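Local structure of 6-phosphogluconolactonase (Thermotoga maritima, 1VL1) at residues Glu38-Leu41 against Glu42-Asp45; Cys124-Tyr127 against Glu128-Arg132. The protein catalyses the hydrolysis of 6-phosphogluconolactone to 6-phosphogluconate, the second step of the oxidative pentose phosphate pathway. All coordinates share one frame; numbering follows the deposited sequence.

How the contacts relate
Both contacts are local, between residues three or four apart on helices that pack against the mixed sheet. Contact 1 comes first along the chain, at the C-terminal end of helix 25-43, where the chain turns toward strand 47-51; contact 2 follows within helix 120-134, a short loop ahead of strand 140-143. Their centres lie 25 Å apart and their nearest atoms about 11 Å, so they do not touch. The mixed sheet links them: strand 47-51, which receives the leucines of contact 1, pairs in parallel with strand 74-82, on which Tyr127 and Ile131 of contact 2 rest. Each helix leads from one strand to another, 16-21 to 47-51 and 111-112 to 140-143, so the contacts mark where separate helices lie against one shared sheet.

Contact 1 of 2, residues Glu38-Leu41 against Glu42-Asp45; sequences EKLL and EEKD
Leu40 and Glu43 lie one helical turn apart with their side chains crossing at a slant, and the methyl CD2 of Leu40 comes 4.2 Å from OE1 of Glu43. The glutamate stretches back over the preceding turn, its CG 3.6 Å from Lys39 O. Glu42 does the same one step round the helix: with CG placed beside its own backbone N (chi1 -63°), its CG lies 3.3 Å from Glu38 O and its OE1 reaches Lys39 CA at 3.7 Å. Both glutamates therefore lay aliphatic carbons against backbone carbonyls, and both are exposed. This is the C-terminal end of helix 25-43, where i to i+3 bonds join the i to i+4 ones: Glu42 N bonds weakly to the carbonyls of both Glu38 and Lys39. Leu40 O is gripped twice, by Glu43 N at 3.0 Å from above the carbonyl plane and by Lys44 N at 3.0 Å nearly in line with the C=O bond. Leu40 and Leu41, by contrast with the exposed glutamates, are buried, and both touch Ile47 of strand 47-51. Lys44 packs CB 3.7 Å from Leu40 O, and its chain, bent at chi3 (76°), leads NZ away to a salt bridge with Asp139 and a hydrogen bond to Lys46 O. Arg73 takes up the carbonyls of Leu41, Lys44 and Asp45 as the chain leaves the helix.

Contact 2 of 2, residues Cys124-Tyr127 against Glu128-Arg132; sequences CEKY and EREIR
Tyr127 and Ile131, one turn apart on the buried side of helix 120-134, meet through a CH-pi contact: the methyl CD1 of Ile131 sits 3.9 Å from the centroid of the Tyr127 ring, over one face and 17° off the ring normal. The ring reaches this place because CG stands opposite the backbone N (chi1 -168°), and both residues continue onto Phe77 of strand 74-82 and Val166 of strand 166-168. A phenylalanine at Tyr127 would probably keep the methyl-to-face contact but leave Leu78 O without the hydroxyl that bonds to it.

Backbone hydrogen bonds run i to i+4, from Glu128 N to Cys124 O at 2.8 Å through Ile131 N to Tyr127 O at 3.0 Å, as in a regular alpha-helix.

Charged groups occupy other sides. Arg129 lays one face of its guanidinium over Glu125 O and Lys126 CA, and a water in the guanidinium plane bridges its NH1 (3.0 Å) to Glu125 OE1. Lys126 and Glu130 run side by side, CE 3.7 Å from OE2, yet their polar ends go to Asp115 and His112 respectively. Glu128 OE2 receives Arg132 NH2 at 2.8 Å in a salt bridge, with a weak second bond from NE, while Glu128 OE1 bonds to Val166 N.

Glu128 thus couples helix and strand 166-168 through one carboxylate, and the positive charge of Arg132 probably favours the ionised form of the Glu128 carboxylate.

Contact 1 of 2, residues Glu38-Leu41 against Glu42-Asp45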
loop_
_atom_site.group_PDB
_atom_site.type_symbol
_atom_site.label_atom_id
_atom_site.label_comp_id
_atom_site.label_asym_id
_atom_site.label_seq_id
_atom_site.Cartn_x
_atom_site.Cartn_y
_atom_site.Cartn_z
ATOM N N GLU A 38 10.683 -13.246 2.943
ATOM C CA GLU A 38 11.551 -14.411 2.802
ATOM C C GLU A 38 10.778 -15.736 2.885
ATOM O O GLU A 38 11.056 -16.676 2.129
ATOM C CB GLU A 38 12.684 -14.349 3.806
ATOM C CG GLU A 38 13.742 -13.324 3.474
ATOM C CD GLU A 38 14.667 -13.759 2.344
ATOM O OE1 GLU A 38 14.204 -14.192 1.265
ATOM O OE2 GLU A 38 15.885 -13.696 2.546
ATOM N N LYS A 39 9.804 -15.816 3.782
ATOM C CA LYS A 39 8.919 -16.986 3.819
ATOM C C LYS A 39 8.160 -17.171 2.485
ATOM O O LYS A 39 8.088 -18.273 1.950
ATOM C CB LYS A 39 7.918 -16.886 5.002
ATOM C CG LYS A 39 8.543 -17.042 6.399
ATOM C CD LYS A 39 7.532 -16.830 7.603
ATOM C CE LYS A 39 7.021 -15.388 7.712
ATOM N NZ LYS A 39 6.325 -14.947 8.981
ATOM N N LEU A 40 7.644 -16.080 1.947
ATOM C CA LEU A 40 6.856 -16.133 0.719
ATOM C C LEU A 40 7.735 -16.688 -0.392
ATOM O O LEU A 40 7.341 -17.595 -1.110
ATOM C CB LEU A 40 6.248 -14.760 0.393
ATOM C CG LEU A 40 5.044 -14.351 1.282
ATOM C CD1 LEU A 40 4.761 -12.895 1.181
ATOM C CD2 LEU A 40 3.827 -15.138 0.878
ATOM N N LEU A 41 8.971 -16.199 -0.458
ATOM C CA LEU A 41 9.923 -16.648 -1.480
ATOM C C LEU A 41 10.418 -18.079 -1.333
ATOM O O LEU A 41 10.927 -18.648 -2.295
ATOM C CB LEU A 41 11.091 -15.651 -1.574
ATOM C CG LEU A 41 10.741 -14.239 -2.062
ATOM C CD1 LEU A 41 11.831 -13.283 -1.646
ATOM C CD2 LEU A 41 10.542 -14.203 -3.585
ATOM N N GLU A 42 10.277 -18.702 -0.159
ATOM C CA GLU A 42 10.578 -20.126 -0.030
ATOM C C GLU A 42 9.514 -20.956 -0.737
ATOM O O GLU A 42 9.787 -22.064 -1.187
ATOM C CB GLU A 42 10.648 -20.549 1.439
ATOM C CG GLU A 42 11.760 -19.861 2.204
ATOM C CD GLU A 42 11.825 -20.301 3.652
ATOM O OE1 GLU A 42 10.845 -20.048 4.394
ATOM O OE2 GLU A 42 12.853 -20.896 4.043
ATOM N N GLU A 43 8.308 -20.406 -0.812
ATOM C CA GLU A 43 7.130 -21.098 -1.316
ATOM C C GLU A 43 6.858 -20.853 -2.801
ATOM O O GLU A 43 6.309 -21.724 -3.484
ATOM C CB GLU A 43 5.902 -20.578 -0.560
ATOM C CG GLU A 43 5.872 -20.868 0.923
ATOM C CD GLU A 43 4.755 -20.108 1.619
ATOM O OE1 GLU A 43 4.066 -19.288 0.965
ATOM O OE2 GLU A 43 4.555 -20.327 2.829
ATOM N N LYS A 44 7.204 -19.651 -3.279
ATOM C CA LYS A 44 6.787 -19.157 -4.587
ATOM C C LYS A 44 7.926 -18.504 -5.327
ATOM O O LYS A 44 8.702 -17.764 -4.749
ATOM C CB LYS A 44 5.791 -18.030 -4.419
ATOM C CG LYS A 44 4.485 -18.363 -3.788
ATOM C CD LYS A 44 3.632 -17.088 -3.703
ATOM C CE LYS A 44 3.042 -16.731 -5.114
ATOM N NZ LYS A 44 2.848 -15.307 -5.441
ATOM N N ASP A 45 7.947 -18.684 -6.629
ATOM C CA ASP A 45 8.997 -18.136 -7.474
ATOM C C ASP A 45 8.894 -16.622 -7.514
ATOM O O ASP A 45 9.911 -15.943 -7.430
ATOM C CB ASP A 45 8.856 -18.757 -8.867
ATOM C CG ASP A 45 9.721 -18.095 -9.951
ATOM O OD1 ASP A 45 10.823 -17.562 -9.653
ATOM O OD2 ASP A 45 9.370 -18.113 -11.168
#

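Contact 2 of 2, residues Cys124-Tyr127 against Glu128-Arg132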
loop_
_atom_site.group_PDB
_atom_site.type_symbol
_atom_site.label_atom_id
_atom_site.label_comp_id
_atom_site.label_asym_id
_atom_site.label_seq_id
_atom_site.Cartn_x
_atom_site.Cartn_y
_atom_site.Cartn_z
ATOM N N CYS A 124 -6.587 4.616 -14.970
ATOM C CA CYS A 124 -7.195 3.533 -14.163
ATOM C C CYS A 124 -7.256 2.214 -14.917
ATOM O O CYS A 124 -6.858 1.176 -14.370
ATOM C CB CYS A 124 -8.604 3.851 -13.697
ATOM S SG CYS A 124 -8.807 5.129 -12.454
ATOM N N GLU A 125 -7.730 2.242 -16.150
ATOM C CA GLU A 125 -7.995 1.035 -16.917
ATOM C C GLU A 125 -6.695 0.376 -17.296
ATOM O O GLU A 125 -6.579 -0.854 -17.260
ATOM C CB GLU A 125 -8.854 1.375 -18.118
ATOM C CG GLU A 125 -10.216 1.803 -17.700
ATOM C CD GLU A 125 -11.065 2.309 -18.813
ATOM O OE1 GLU A 125 -10.544 2.577 -19.959
ATOM O OE2 GLU A 125 -12.295 2.427 -18.532
ATOM N N LYS A 126 -5.696 1.210 -17.643
ATOM C CA LYS A 126 -4.364 0.719 -17.946
ATOM C C LYS A 126 -3.777 0.000 -16.738
ATOM O O LYS A 126 -3.203 -1.056 -16.851
ATOM C CB LYS A 126 -3.460 1.857 -18.411
ATOM C CG LYS A 126 -1.985 1.429 -18.626
ATOM C CD LYS A 126 -1.163 2.586 -19.161
ATOM C CE LYS A 126 0.281 2.366 -19.019
ATOM N NZ LYS A 126 1.092 3.413 -19.764
ATOM N N TYR A 127 -3.905 0.603 -15.563
ATOM C CA TYR A 127 -3.315 0.021 -14.367
ATOM C C TYR A 127 -4.068 -1.242 -14.012
ATOM O O TYR A 127 -3.459 -2.240 -13.655
ATOM C CB TYR A 127 -3.447 1.024 -13.216
ATOM C CG TYR A 127 -2.654 0.683 -12.006
ATOM C CD1 TYR A 127 -1.357 0.219 -12.133
ATOM C CD2 TYR A 127 -3.161 0.820 -10.726
ATOM C CE1 TYR A 127 -0.562 -0.072 -11.024
ATOM C CE2 TYR A 127 -2.364 0.519 -9.616
ATOM C CZ TYR A 127 -1.093 0.060 -9.762
ATOM O OH TYR A 127 -0.280 -0.268 -8.658
ATOM N N GLU A 128 -5.384 -1.216 -14.147
ATOM C CA GLU A 128 -6.183 -2.430 -13.887
ATOM C C GLU A 128 -5.732 -3.605 -14.796
ATOM O O GLU A 128 -5.501 -4.718 -14.324
ATOM C CB GLU A 128 -7.681 -2.173 -14.081
ATOM C CG GLU A 128 -8.483 -3.406 -13.735
ATOM C CD GLU A 128 -9.865 -3.158 -13.116
ATOM O OE1 GLU A 128 -10.178 -2.066 -12.630
ATOM O OE2 GLU A 128 -10.639 -4.106 -13.124
ATOM N N ARG A 129 -5.587 -3.334 -16.072
ATOM C CA ARG A 129 -5.095 -4.339 -17.015
ATOM C C ARG A 129 -3.723 -4.881 -16.596
ATOM O O ARG A 129 -3.449 -6.077 -16.741
ATOM C CB ARG A 129 -5.035 -3.821 -18.453
ATOM C CG ARG A 129 -6.384 -3.628 -19.167
ATOM C CD ARG A 129 -6.315 -3.292 -20.623
ATOM N NE ARG A 129 -5.550 -2.090 -20.903
ATOM C CZ ARG A 129 -6.038 -0.850 -21.019
ATOM N NH1 ARG A 129 -7.323 -0.600 -20.836
ATOM N NH2 ARG A 129 -5.195 0.134 -21.361
ATOM N N GLU A 130 -2.827 -3.998 -16.145
ATOM C CA GLU A 130 -1.482 -4.427 -15.781
ATOM C C GLU A 130 -1.517 -5.338 -14.563
ATOM O O GLU A 130 -0.805 -6.327 -14.504
ATOM C CB GLU A 130 -0.596 -3.228 -15.438
ATOM C CG GLU A 130 -0.062 -2.495 -16.574
ATOM C CD GLU A 130 0.999 -1.491 -16.123
ATOM O OE1 GLU A 130 1.821 -1.807 -15.243
ATOM O OE2 GLU A 130 0.948 -0.414 -16.729
ATOM N N ILE A 131 -2.302 -4.955 -13.553
ATOM C CA ILE A 131 -2.431 -5.797 -12.376
ATOM C C ILE A 131 -2.957 -7.188 -12.722
ATOM O O ILE A 131 -2.348 -8.210 -12.317
ATOM C CB ILE A 131 -3.366 -5.119 -11.348
ATOM C CG1 ILE A 131 -2.710 -3.841 -10.872
ATOM C CG2 ILE A 131 -3.608 -6.073 -10.211
ATOM C CD1 ILE A 131 -3.675 -2.999 -10.029
ATOM N N ARG A 132 -4.047 -7.236 -13.499
ATOM C CA ARG A 132 -4.638 -8.497 -13.893
ATOM C C ARG A 132 -3.636 -9.391 -14.634
ATOM O O ARG A 132 -3.600 -10.614 -14.478
ATOM C CB ARG A 132 -5.864 -8.276 -14.792
ATOM C CG ARG A 132 -7.055 -7.690 -14.097
ATOM C CD ARG A 132 -8.215 -7.464 -15.043
ATOM N NE ARG A 132 -9.379 -6.839 -14.410
ATOM C CZ ARG A 132 -10.329 -7.497 -13.722
ATOM N NH1 ARG A 132 -10.248 -8.814 -13.547
ATOM N NH2 ARG A 132 -11.355 -6.814 -13.189
HETATM O O HOH W 1 -8.589 2.053 -21.415
#